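Local coordinates for N-acetylcysteine deacetylase (Bacillus subtilis, PDB 1YSJ), which probably catalyses the metal-dependent deacetylation of N-acetylcysteine to acetate and cysteine, binding two divalent metal ions per subunit, at residues 129-134 and 390-395; 81-86 and 133-138; 325-330 and 396-401; 365-370 and 382-387. The protein carries 1 engineered substitution. All blocks are in the same frame, centred on the assembly; numbering follows the deposited sequence.

Overall arrangement
Contacts 1, 3 and 4 all draw on helix 384-402, and contact 1 adds helix 124-139, whose C-terminal part meets strand 79-84 in contact 2. The centres of contacts 1 and 2 are about 9 Å apart, while contacts 3 and 4 each lie about 13 Å from contact 1, centre to centre. A hydrogen bond, Y391 OH to A328 O at 2.6 Å, ties contact 1 to contact 3, and the side chains of M365 and F392 join contacts 1 and 4. Contact 4 lies nearest the dinuclear nickel site, the side chains of M365 and H182 being about 7 Å apart; the side chain of F392 in contact 1 is about 9 Å from that of H182. Contacts 2 and 3 lie away from the metals.

Contact 1: 129-134 and 390-395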
loop_
_atom_site.group_PDB
_atom_site.type_symbol
_atom_site.label_atom_id
_atom_site.label_comp_id
_atom_site.label_asym_id
_atom_site.label_seq_id
_atom_site.Cartn_x
_atom_site.Cartn_y
_atom_site.Cartn_z
ATOM N N ALA A 129 8.862 -18.706 37.187
ATOM C CA ALA A 129 9.673 -19.378 38.210
ATOM C C ALA A 129 9.810 -18.554 39.497
ATOM O O ALA A 129 9.720 -19.107 40.592
ATOM C CB ALA A 129 11.039 -19.749 37.659
ATOM N N SER A 130 10.002 -17.240 39.352
ATOM C CA SER A 130 10.077 -16.307 40.486
ATOM C C SER A 130 8.824 -16.330 41.345
ATOM O O SER A 130 8.913 -16.452 42.567
ATOM C CB SER A 130 10.318 -14.874 40.004
ATOM O OG SER A 130 11.626 -14.713 39.488
ATOM N N ILE A 131 7.663 -16.218 40.701
ATOM C CA ILE A 131 6.379 -16.156 41.402
ATOM C C ILE A 131 5.966 -17.527 41.974
ATOM O O ILE A 131 5.181 -17.600 42.928
ATOM C CB ILE A 131 5.266 -15.504 40.508
ATOM C CG1 ILE A 131 5.646 -14.066 40.116
ATOM C CG2 ILE A 131 3.892 -15.503 41.187
ATOM C CD1 ILE A 131 6.076 -13.167 41.279
ATOM N N ILE A 132 6.504 -18.605 41.404
ATOM C CA ILE A 132 6.352 -19.922 42.020
ATOM C C ILE A 132 7.189 -19.941 43.300
ATOM O O ILE A 132 6.736 -20.432 44.342
ATOM C CB ILE A 132 6.758 -21.086 41.078
ATOM C CG1 ILE A 132 5.736 -21.253 39.956
ATOM C CG2 ILE A 132 6.881 -22.395 41.861
ATOM C CD1 ILE A 132 6.173 -22.209 38.856
ATOM N N GLY A 133 8.400 -19.390 43.212
ATOM C CA GLY A 133 9.246 -19.182 44.387
ATOM C C GLY A 133 8.521 -18.440 45.497
ATOM O O GLY A 133 8.504 -18.893 46.645
ATOM N N THR A 134 7.914 -17.307 45.144
ATOM C CA THR A 134 7.130 -16.498 46.077
ATOM C C THR A 134 6.071 -17.338 46.788
ATOM O O THR A 134 5.945 -17.279 48.014
ATOM C CB THR A 134 6.455 -15.308 45.355
ATOM O OG1 THR A 134 7.460 -14.473 44.777
ATOM C CG2 THR A 134 5.624 -14.469 46.327
ATOM N N GLN A 390 11.741 -13.434 46.738
ATOM C CA GLN A 390 11.778 -12.835 48.072
ATOM C C GLN A 390 11.046 -11.495 48.130
ATOM O O GLN A 390 10.337 -11.213 49.103
ATOM C CB GLN A 390 13.224 -12.641 48.539
ATOM C CG GLN A 390 14.034 -13.919 48.711
ATOM C CD GLN A 390 15.394 -13.675 49.360
ATOM O OE1 GLN A 390 15.974 -14.579 49.970
ATOM N NE2 GLN A 390 15.904 -12.452 49.241
ATOM N N TYR A 391 11.223 -10.677 47.093
ATOM C CA TYR A 391 10.606 -9.354 47.035
ATOM C C TYR A 391 9.080 -9.404 47.123
ATOM O O TYR A 391 8.475 -8.679 47.915
ATOM C CB TYR A 391 11.022 -8.608 45.762
ATOM C CG TYR A 391 10.415 -7.229 45.654
ATOM C CD1 TYR A 391 10.921 -6.166 46.404
ATOM C CD2 TYR A 391 9.319 -6.991 44.818
ATOM C CE1 TYR A 391 10.360 -4.894 46.318
ATOM C CE2 TYR A 391 8.752 -5.724 44.722
ATOM C CZ TYR A 391 9.279 -4.680 45.476
ATOM O OH TYR A 391 8.730 -3.422 45.392
ATOM N N PHE A 392 8.471 -10.255 46.301
ATOM C CA PHE A 392 7.021 -10.361 46.239
ATOM C C PHE A 392 6.431 -11.084 47.444
ATOM O O PHE A 392 5.277 -10.847 47.806
ATOM C CB PHE A 392 6.580 -11.005 44.923
ATOM C CG PHE A 392 6.580 -10.051 43.766
ATOM C CD1 PHE A 392 7.715 -9.894 42.974
ATOM C CD2 PHE A 392 5.454 -9.287 43.483
ATOM C CE1 PHE A 392 7.722 -8.997 41.911
ATOM C CE2 PHE A 392 5.446 -8.386 42.410
ATOM C CZ PHE A 392 6.577 -8.240 41.629
ATOM N N ALA A 393 7.224 -11.954 48.066
ATOM C CA ALA A 393 6.832 -12.585 49.324
ATOM C C ALA A 393 6.771 -11.548 50.445
ATOM O O ALA A 393 5.834 -11.548 51.248
ATOM C CB ALA A 393 7.787 -13.713 49.680
ATOM N N GLU A 394 7.757 -10.655 50.488
ATOM C CA GLU A 394 7.797 -9.628 51.522
ATOM C C GLU A 394 6.773 -8.528 51.256
ATOM O O GLU A 394 6.142 -8.026 52.189
ATOM C CB GLU A 394 9.204 -9.045 51.666
ATOM C CG GLU A 394 9.471 -8.400 53.022
ATOM C CD GLU A 394 9.392 -9.387 54.191
ATOM O OE1 GLU A 394 9.800 -10.563 54.030
ATOM O OE2 GLU A 394 8.928 -8.974 55.277
ATOM N N LEU A 395 6.606 -8.176 49.983
ATOM C CA LEU A 395 5.591 -7.213 49.558
ATOM C C LEU A 395 4.184 -7.674 49.941
ATOM O O LEU A 395 3.402 -6.890 50.476
ATOM C CB LEU A 395 5.685 -6.957 48.050
ATOM C CG LEU A 395 4.724 -5.941 47.423
ATOM C CD1 LEU A 395 4.990 -4.525 47.935
ATOM C CD2 LEU A 395 4.815 -5.988 45.912
#
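The F392 ring is sandwiched between I131 and Y391. I131 brings its CD1 methyl over one face in a CH-pi contact, 4.3 Å from the ring centroid and offset toward the rim. Against the opposite face lies CD2 of the neighbouring Y391, also off-centre, while F392 CD1 in turn sits at the edge of the Y391 ring. Helices 129-134 and 390-395 pack side by side against the mixed sheet of the M20 catalytic domain, their axes 8.4 Å apart at an angle of 44°. Where they come closest, T134 points its CG2 methyl at the backbone of the other helix, 3.5 Å from A393 N. With OG1 beside its own backbone N (chi1 -61°), the hydroxyl lies 3.6 Å from F392 CB and hydrogen-bonds to S389 O one turn before A393. A valine in place of T134 would probably leave S389 O without this hydroxyl partner. M181 and F151 of the sheet touch I131, M181 also F392 and F151 also T134. The contact is therefore apolar and rests on van der Waals and CH-pi contacts, and the one hydroxyl within it has its hydrogen bond on the facing helix.

Contact 2: 81-86 and 133-138; sequences AEIKGR and GTAMLL
I83 lays its side chain across one turn of helix 133-138, a strand-to-helix packing contact within the alpha/beta fold of the catalytic domain. Strand 79-84 pairs with strand 148-154, and helix 124-139 covers this part of the mixed sheet. The I83 side chain leaves the strand toward the helix, and its CG1 arm, extended at chi2 162°, carries CD1 to A135 and L138. A135 presents its methyl from the flank, with its CB 4.0 Å from I83 CD1. L138 faces the strand through its base, with its CB 4.3 Å from I83 CD1, whereas its branches run on toward A393, A396 and V397 of helix 384-402. L138 thus bridges the strand and the second helix, and F151 of the adjacent strand lies against I83, A135 and L138 alike. E82 and K84 project from the opposite face of the strand and form a salt bridge, K84 NZ to E82 OE2 at 2.8 Å; E82 OE1 has its own charged mate in R150. The closest approach across the contact is made to the helix backbone, I83 CD1 standing 3.1 Å from A135 O, a short distance for a methyl against a carbonyl, at this resolution not to be read as strain.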
loop_
_atom_site.group_PDB
_atom_site.type_symbol
_atom_site.label_atom_id
_atom_site.label_comp_id
_atom_site.label_asym_id
_atom_site.label_seq_id
_atom_site.Cartn_x
_atom_site.Cartn_y
_atom_site.Cartn_z
ATOM N N ALA A 81 -3.664 -20.148 41.686
ATOM C CA ALA A 81 -3.379 -20.766 42.970
ATOM C C ALA A 81 -3.713 -19.788 44.092
ATOM O O ALA A 81 -3.908 -18.595 43.849
ATOM C CB ALA A 81 -1.915 -21.206 43.033
ATOM N N GLU A 82 -3.777 -20.295 45.320
ATOM C CA GLU A 82 -4.197 -19.485 46.458
ATOM C C GLU A 82 -3.522 -19.948 47.745
ATOM O O GLU A 82 -3.462 -21.146 48.026
ATOM C CB GLU A 82 -5.726 -19.539 46.595
ATOM C CG GLU A 82 -6.320 -18.653 47.681
ATOM C CD GLU A 82 -7.829 -18.467 47.537
ATOM O OE1 GLU A 82 -8.257 -17.738 46.614
ATOM O OE2 GLU A 82 -8.586 -19.035 48.360
ATOM N N ILE A 83 -3.007 -18.987 48.512
ATOM C CA ILE A 83 -2.471 -19.249 49.850
ATOM C C ILE A 83 -3.190 -18.375 50.871
ATOM O O ILE A 83 -3.128 -17.142 50.812
ATOM C CB ILE A 83 -0.931 -19.041 49.925
ATOM C CG1 ILE A 83 -0.215 -20.115 49.098
ATOM C CG2 ILE A 83 -0.441 -19.082 51.371
ATOM C CD1 ILE A 83 1.206 -19.788 48.741
ATOM N N LYS A 84 -3.884 -19.031 51.796
ATOM C CA LYS A 84 -4.643 -18.343 52.834
ATOM C C LYS A 84 -3.805 -18.190 54.092
ATOM O O LYS A 84 -3.107 -19.116 54.503
ATOM C CB LYS A 84 -5.933 -19.103 53.159
ATOM C CG LYS A 84 -6.745 -19.508 51.935
ATOM C CD LYS A 84 -7.928 -20.392 52.312
ATOM C CE LYS A 84 -9.231 -19.614 52.322
ATOM N NZ LYS A 84 -9.653 -19.294 50.933
ATOM N N GLY A 85 -3.876 -17.009 54.697
ATOM C CA GLY A 85 -3.302 -16.784 56.017
ATOM C C GLY A 85 -4.175 -17.424 57.078
ATOM O O GLY A 85 -5.172 -18.081 56.760
ATOM N N ARG A 86 -3.808 -17.236 58.341
ATOM C CA ARG A 86 -4.550 -17.844 59.452
ATOM C C ARG A 86 -5.617 -16.903 60.032
ATOM O O ARG A 86 -6.333 -17.255 60.972
ATOM C CB ARG A 86 -3.585 -18.361 60.527
ATOM C CG ARG A 86 -2.503 -19.319 59.993
ATOM C CD ARG A 86 -3.089 -20.509 59.215
ATOM N NE ARG A 86 -3.721 -21.497 60.093
ATOM C CZ ARG A 86 -4.426 -22.547 59.678
ATOM N NH1 ARG A 86 -4.611 -22.770 58.383
ATOM N NH2 ARG A 86 -4.953 -23.380 60.566
ATOM N N GLY A 133 8.400 -19.390 43.212
ATOM C CA GLY A 133 9.246 -19.182 44.387
ATOM C C GLY A 133 8.521 -18.440 45.497
ATOM O O GLY A 133 8.504 -18.893 46.645
ATOM N N THR A 134 7.914 -17.307 45.144
ATOM C CA THR A 134 7.130 -16.498 46.077
ATOM C C THR A 134 6.071 -17.338 46.788
ATOM O O THR A 134 5.945 -17.279 48.014
ATOM C CB THR A 134 6.455 -15.308 45.355
ATOM O OG1 THR A 134 7.460 -14.473 44.777
ATOM C CG2 THR A 134 5.624 -14.469 46.327
ATOM N N ALA A 135 5.327 -18.125 46.011
ATOM C CA ALA A 135 4.281 -18.989 46.552
ATOM C C ALA A 135 4.859 -20.004 47.538
ATOM O O ALA A 135 4.288 -20.236 48.605
ATOM C CB ALA A 135 3.525 -19.684 45.427
HETATM N N MSE A 136 6.009 -20.578 47.188
HETATM C CA MSE A 136 6.690 -21.546 48.047
HETATM C C MSE A 136 7.167 -20.941 49.367
HETATM O O MSE A 136 7.039 -21.572 50.416
HETATM C CB MSE A 136 7.847 -22.212 47.301
HETATM C CG MSE A 136 7.378 -23.193 46.240
HETATM SE SE MSE A 136 8.813 -23.973 45.180
HETATM C CE MSE A 136 7.726 -25.068 43.967
ATOM N N LEU A 137 7.703 -19.722 49.309
ATOM C CA LEU A 137 8.146 -19.008 50.509
ATOM C C LEU A 137 6.968 -18.605 51.392
ATOM O O LEU A 137 7.054 -18.668 52.618
ATOM C CB LEU A 137 8.950 -17.753 50.145
ATOM C CG LEU A 137 10.281 -17.854 49.393
ATOM C CD1 LEU A 137 10.755 -16.460 49.036
ATOM C CD2 LEU A 137 11.350 -18.601 50.189
ATOM N N LEU A 138 5.876 -18.177 50.762
ATOM C CA LEU A 138 4.699 -17.726 51.497
ATOM C C LEU A 138 3.927 -18.897 52.086
ATOM O O LEU A 138 3.237 -18.746 53.096
ATOM C CB LEU A 138 3.792 -16.868 50.612
ATOM C CG LEU A 138 4.228 -15.416 50.385
ATOM C CD1 LEU A 138 3.304 -14.729 49.382
ATOM C CD2 LEU A 138 4.266 -14.643 51.691
#

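Contact 3: 325-330 and 396-401; sequences LNAASE and AVIVLE
A327 and I398 anchor a buried helix-to-helix packing contact in the alpha/beta catalytic domain, where helix 325-334 packs on 384-402, the last helix of the chain. The two segments are roughly antiparallel, with 147° between their directions and 9.3 Å between their axes. At the closest point A327 CB meets two methyls, lying 3.8 Å from I398 CG2 and 4.0 Å from V399 CG2. One turn on, E330 extends along the outer margin. Its CG occupies the crowded position between backbone N and carbonyl carbon (chi1 61°), and the straight chain beyond brings the carboxylate carbon CD to 3.7 Å from I398 CG2. The carboxylate thus touches the methyl through its carbon and oxygens, without a polar partner on the facing segment. An alanine in place of E330 is likely to strip I398 CD1 of its CG contact and CG2 of part of its cover, opening a gap at the outer margin. Nearby, E330 OE2 and E401 OE1 stand 5.7 Å apart as like charges, which a long, weak ion pair of E401 with R334 may soften. The aliphatic part of E330 also touches I398, its CG lying 3.8 Å from I398 CD1.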
loop_
_atom_site.group_PDB
_atom_site.type_symbol
_atom_site.label_atom_id
_atom_site.label_comp_id
_atom_site.label_asym_id
_atom_site.label_seq_id
_atom_site.Cartn_x
_atom_site.Cartn_y
_atom_site.Cartn_z
ATOM N N LEU A 325 3.085 2.482 47.009
ATOM C CA LEU A 325 4.433 2.992 46.784
ATOM C C LEU A 325 5.340 2.744 47.988
ATOM O O LEU A 325 6.441 2.209 47.842
ATOM C CB LEU A 325 4.378 4.484 46.436
ATOM C CG LEU A 325 5.656 5.195 45.987
ATOM C CD1 LEU A 325 6.159 4.634 44.668
ATOM C CD2 LEU A 325 5.391 6.689 45.873
ATOM N N ASN A 326 4.863 3.125 49.172
ATOM C CA ASN A 326 5.595 2.908 50.418
ATOM C C ASN A 326 5.922 1.435 50.658
ATOM O O ASN A 326 7.054 1.098 51.007
ATOM C CB ASN A 326 4.823 3.487 51.610
ATOM C CG ASN A 326 4.910 5.013 51.696
ATOM O OD1 ASN A 326 4.527 5.601 52.707
ATOM N ND2 ASN A 326 5.412 5.654 50.641
ATOM N N ALA A 327 4.926 0.571 50.454
ATOM C CA ALA A 327 5.083 -0.878 50.581
ATOM C C ALA A 327 6.112 -1.440 49.600
ATOM O O ALA A 327 6.920 -2.299 49.967
ATOM C CB ALA A 327 3.740 -1.578 50.401
ATOM N N ALA A 328 6.072 -0.954 48.358
ATOM C CA ALA A 328 7.001 -1.388 47.313
ATOM C C ALA A 328 8.443 -1.045 47.662
ATOM O O ALA A 328 9.359 -1.792 47.320
ATOM C CB ALA A 328 6.619 -0.789 45.970
ATOM N N SER A 329 8.629 0.079 48.353
ATOM C CA SER A 329 9.948 0.541 48.784
ATOM C C SER A 329 10.460 -0.207 50.014
ATOM O O SER A 329 11.628 -0.598 50.058
ATOM C CB SER A 329 9.925 2.048 49.075
ATOM O OG SER A 329 9.587 2.791 47.919
ATOM N N GLU A 330 9.593 -0.394 51.011
ATOM C CA GLU A 330 10.000 -1.045 52.255
ATOM C C GLU A 330 10.231 -2.551 52.118
ATOM O O GLU A 330 10.976 -3.135 52.907
ATOM C CB GLU A 330 9.045 -0.718 53.416
ATOM C CG GLU A 330 7.591 -1.160 53.250
ATOM C CD GLU A 330 6.702 -0.685 54.404
ATOM O OE1 GLU A 330 5.853 0.208 54.183
ATOM O OE2 GLU A 330 6.862 -1.197 55.536
ATOM N N ALA A 396 3.878 -8.943 49.677
ATOM C CA ALA A 396 2.580 -9.531 50.030
ATOM C C ALA A 396 2.257 -9.394 51.519
ATOM O O ALA A 396 1.147 -8.991 51.881
ATOM C CB ALA A 396 2.525 -10.989 49.607
ATOM N N VAL A 397 3.233 -9.723 52.368
ATOM C CA VAL A 397 3.092 -9.604 53.821
ATOM C C VAL A 397 2.857 -8.147 54.247
ATOM O O VAL A 397 1.985 -7.868 55.076
ATOM C CB VAL A 397 4.321 -10.196 54.566
ATOM C CG1 VAL A 397 4.243 -9.931 56.069
ATOM C CG2 VAL A 397 4.444 -11.694 54.295
ATOM N N ILE A 398 3.631 -7.230 53.666
ATOM C CA ILE A 398 3.543 -5.806 53.988
ATOM C C ILE A 398 2.224 -5.186 53.528
ATOM O O ILE A 398 1.594 -4.436 54.282
ATOM C CB ILE A 398 4.742 -5.008 53.419
ATOM C CG1 ILE A 398 6.031 -5.402 54.142
ATOM C CG2 ILE A 398 4.512 -3.504 53.555
ATOM C CD1 ILE A 398 7.299 -4.977 53.433
ATOM N N VAL A 399 1.810 -5.498 52.300
ATOM C CA VAL A 399 0.550 -4.982 51.763
ATOM C C VAL A 399 -0.639 -5.420 52.622
ATOM O O VAL A 399 -1.457 -4.590 53.014
ATOM C CB VAL A 399 0.338 -5.363 50.274
ATOM C CG1 VAL A 399 -1.070 -4.984 49.806
ATOM C CG2 VAL A 399 1.367 -4.674 49.409
ATOM N N LEU A 400 -0.703 -6.711 52.939
ATOM C CA LEU A 400 -1.801 -7.264 53.736
ATOM C C LEU A 400 -1.869 -6.717 55.169
ATOM O O LEU A 400 -2.926 -6.767 55.801
ATOM C CB LEU A 400 -1.766 -8.800 53.735
ATOM C CG LEU A 400 -2.144 -9.524 52.434
ATOM C CD1 LEU A 400 -1.839 -11.014 52.536
ATOM C CD2 LEU A 400 -3.607 -9.300 52.052
ATOM N N GLU A 401 -0.746 -6.198 55.669
ATOM C CA GLU A 401 -0.701 -5.529 56.972
ATOM C C GLU A 401 -1.469 -4.208 56.958
ATOM O O GLU A 401 -2.117 -3.854 57.941
ATOM C CB GLU A 401 0.746 -5.256 57.399
ATOM C CG GLU A 401 1.490 -6.450 57.992
ATOM C CD GLU A 401 2.988 -6.195 58.170
ATOM O OE1 GLU A 401 3.454 -5.062 57.901
ATOM O OE2 GLU A 401 3.704 -7.135 58.582
#

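Contact 4: 365-370 and 382-387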
loop_
_atom_site.group_PDB
_atom_site.type_symbol
_atom_site.label_atom_id
_atom_site.label_comp_id
_atom_site.label_asym_id
_atom_site.label_seq_id
_atom_site.Cartn_x
_atom_site.Cartn_y
_atom_site.Cartn_z
HETATM N N MSE A 365 11.967 -5.497 37.476
HETATM C CA MSE A 365 12.904 -6.370 38.170
HETATM C C MSE A 365 14.244 -6.360 37.431
HETATM O O MSE A 365 14.341 -6.859 36.308
HETATM C CB MSE A 365 12.338 -7.791 38.260
HETATM C CG MSE A 365 13.130 -8.760 39.152
HETATM SE SE MSE A 365 13.338 -8.188 41.024
HETATM C CE MSE A 365 11.429 -7.914 41.522
ATOM N N GLY A 366 15.266 -5.782 38.056
ATOM C CA GLY A 366 16.610 -5.761 37.479
ATOM C C GLY A 366 17.119 -7.166 37.221
ATOM O O GLY A 366 17.046 -8.025 38.099
ATOM N N THR A 367 17.616 -7.411 36.011
ATOM C CA THR A 367 18.107 -8.746 35.647
ATOM C C THR A 367 19.470 -8.742 34.962
ATOM O O THR A 367 19.940 -9.790 34.529
ATOM C CB THR A 367 17.103 -9.529 34.757
ATOM O OG1 THR A 367 16.700 -8.714 33.649
ATOM C CG2 THR A 367 15.874 -9.962 35.560
ATOM N N ASN A 368 20.097 -7.570 34.865
ATOM C CA ASN A 368 21.433 -7.446 34.283
ATOM C C ASN A 368 21.563 -8.237 32.972
ATOM O O ASN A 368 22.375 -9.161 32.863
ATOM C CB ASN A 368 22.497 -7.861 35.316
ATOM C CG ASN A 368 23.923 -7.786 34.775
ATOM O OD1 ASN A 368 24.711 -8.717 34.963
ATOM N ND2 ASN A 368 24.259 -6.684 34.104
ATOM N N GLY A 369 20.738 -7.869 31.993
ATOM C CA GLY A 369 20.721 -8.522 30.684
ATOM C C GLY A 369 21.692 -7.912 29.691
ATOM O O GLY A 369 22.448 -6.999 30.029
ATOM N N THR A 370 21.666 -8.423 28.461
ATOM C CA THR A 370 22.581 -7.982 27.400
ATOM C C THR A 370 21.828 -7.383 26.218
ATOM O O THR A 370 22.334 -6.488 25.535
ATOM C CB THR A 370 23.444 -9.147 26.870
ATOM O OG1 THR A 370 22.589 -10.238 26.490
ATOM C CG2 THR A 370 24.442 -9.610 27.925
ATOM N N GLU A 382 20.308 -15.137 36.415
ATOM C CA GLU A 382 19.401 -15.967 37.216
ATOM C C GLU A 382 19.482 -15.705 38.725
ATOM O O GLU A 382 18.677 -16.237 39.490
ATOM C CB GLU A 382 19.612 -17.454 36.906
ATOM C CG GLU A 382 19.084 -17.873 35.534
ATOM C CD GLU A 382 19.654 -19.196 35.038
ATOM O OE1 GLU A 382 20.823 -19.510 35.353
ATOM O OE2 GLU A 382 18.933 -19.919 34.314
ATOM N N GLU A 383 20.435 -14.877 39.146
ATOM C CA GLU A 383 20.509 -14.439 40.541
ATOM C C GLU A 383 19.282 -13.610 40.937
ATOM O O GLU A 383 18.923 -13.545 42.116
ATOM C CB GLU A 383 21.796 -13.647 40.809
ATOM C CG GLU A 383 23.100 -14.430 40.586
ATOM C CD GLU A 383 23.470 -15.366 41.737
ATOM O OE1 GLU A 383 22.587 -15.736 42.546
ATOM O OE2 GLU A 383 24.661 -15.739 41.824
ATOM N N ALA A 384 18.641 -12.997 39.942
ATOM C CA ALA A 384 17.415 -12.216 40.146
ATOM C C ALA A 384 16.227 -13.071 40.602
ATOM O O ALA A 384 15.229 -12.538 41.092
ATOM C CB ALA A 384 17.061 -11.444 38.885
ATOM N N LEU A 385 16.342 -14.389 40.435
ATOM C CA LEU A 385 15.312 -15.333 40.867
ATOM C C LEU A 385 15.133 -15.336 42.380
ATOM O O LEU A 385 14.015 -15.446 42.877
ATOM C CB LEU A 385 15.629 -16.743 40.372
ATOM C CG LEU A 385 15.289 -17.063 38.914
ATOM C CD1 LEU A 385 16.062 -18.299 38.445
ATOM C CD2 LEU A 385 13.783 -17.252 38.731
ATOM N N THR A 386 16.242 -15.217 43.102
ATOM C CA THR A 386 16.204 -15.031 44.549
ATOM C C THR A 386 15.563 -13.677 44.871
ATOM O O THR A 386 14.599 -13.606 45.638
ATOM C CB THR A 386 17.620 -15.136 45.159
ATOM O OG1 THR A 386 18.178 -16.413 44.827
ATOM C CG2 THR A 386 17.591 -14.980 46.678
ATOM N N VAL A 387 16.085 -12.620 44.251
ATOM C CA VAL A 387 15.597 -11.256 44.464
ATOM C C VAL A 387 14.082 -11.168 44.319
ATOM O O VAL A 387 13.392 -10.722 45.237
ATOM C CB VAL A 387 16.268 -10.233 43.498
ATOM C CG1 VAL A 387 15.776 -8.817 43.786
ATOM C CG2 VAL A 387 17.799 -10.297 43.608
#
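M365, a selenomethionine, reaches V387 with its selenium, SE lying 3.7 Å from V387 CG1. Its CG starts anti to the backbone N (chi1 -171°), and bends at the next two torsions fold the chain over helix 384-402. M365 lies near the end of strand 360-366, its backbone bonded to H182, a nickel ligand, and to K184. At G366 the carbonyl does the touching: its O comes 3.5 Å from A384 CB, a packing contact with a methyl. T367, already in the loop, adds the second partner of that methyl, its CG2 lying 3.8 Å from A384 CB. A384 therefore meets both backbone and side chain, and F126 of helix 124-139 covers T367 as well as M365. The T367 backbone is held by bonds to K184 and D381. From N368 onward the chain leaves for the connection that carries H374, another nickel ligand, and comes back by D381; the carboxylate of E382, next in the chain, forms salt bridges to R38 and R39. Methyls, selenium and one carbonyl make the contact, so van der Waals packing joins this strand end to the helix. Backbone bonds beside it, including that to H182, are consistent with a second-shell position behind the nickel site.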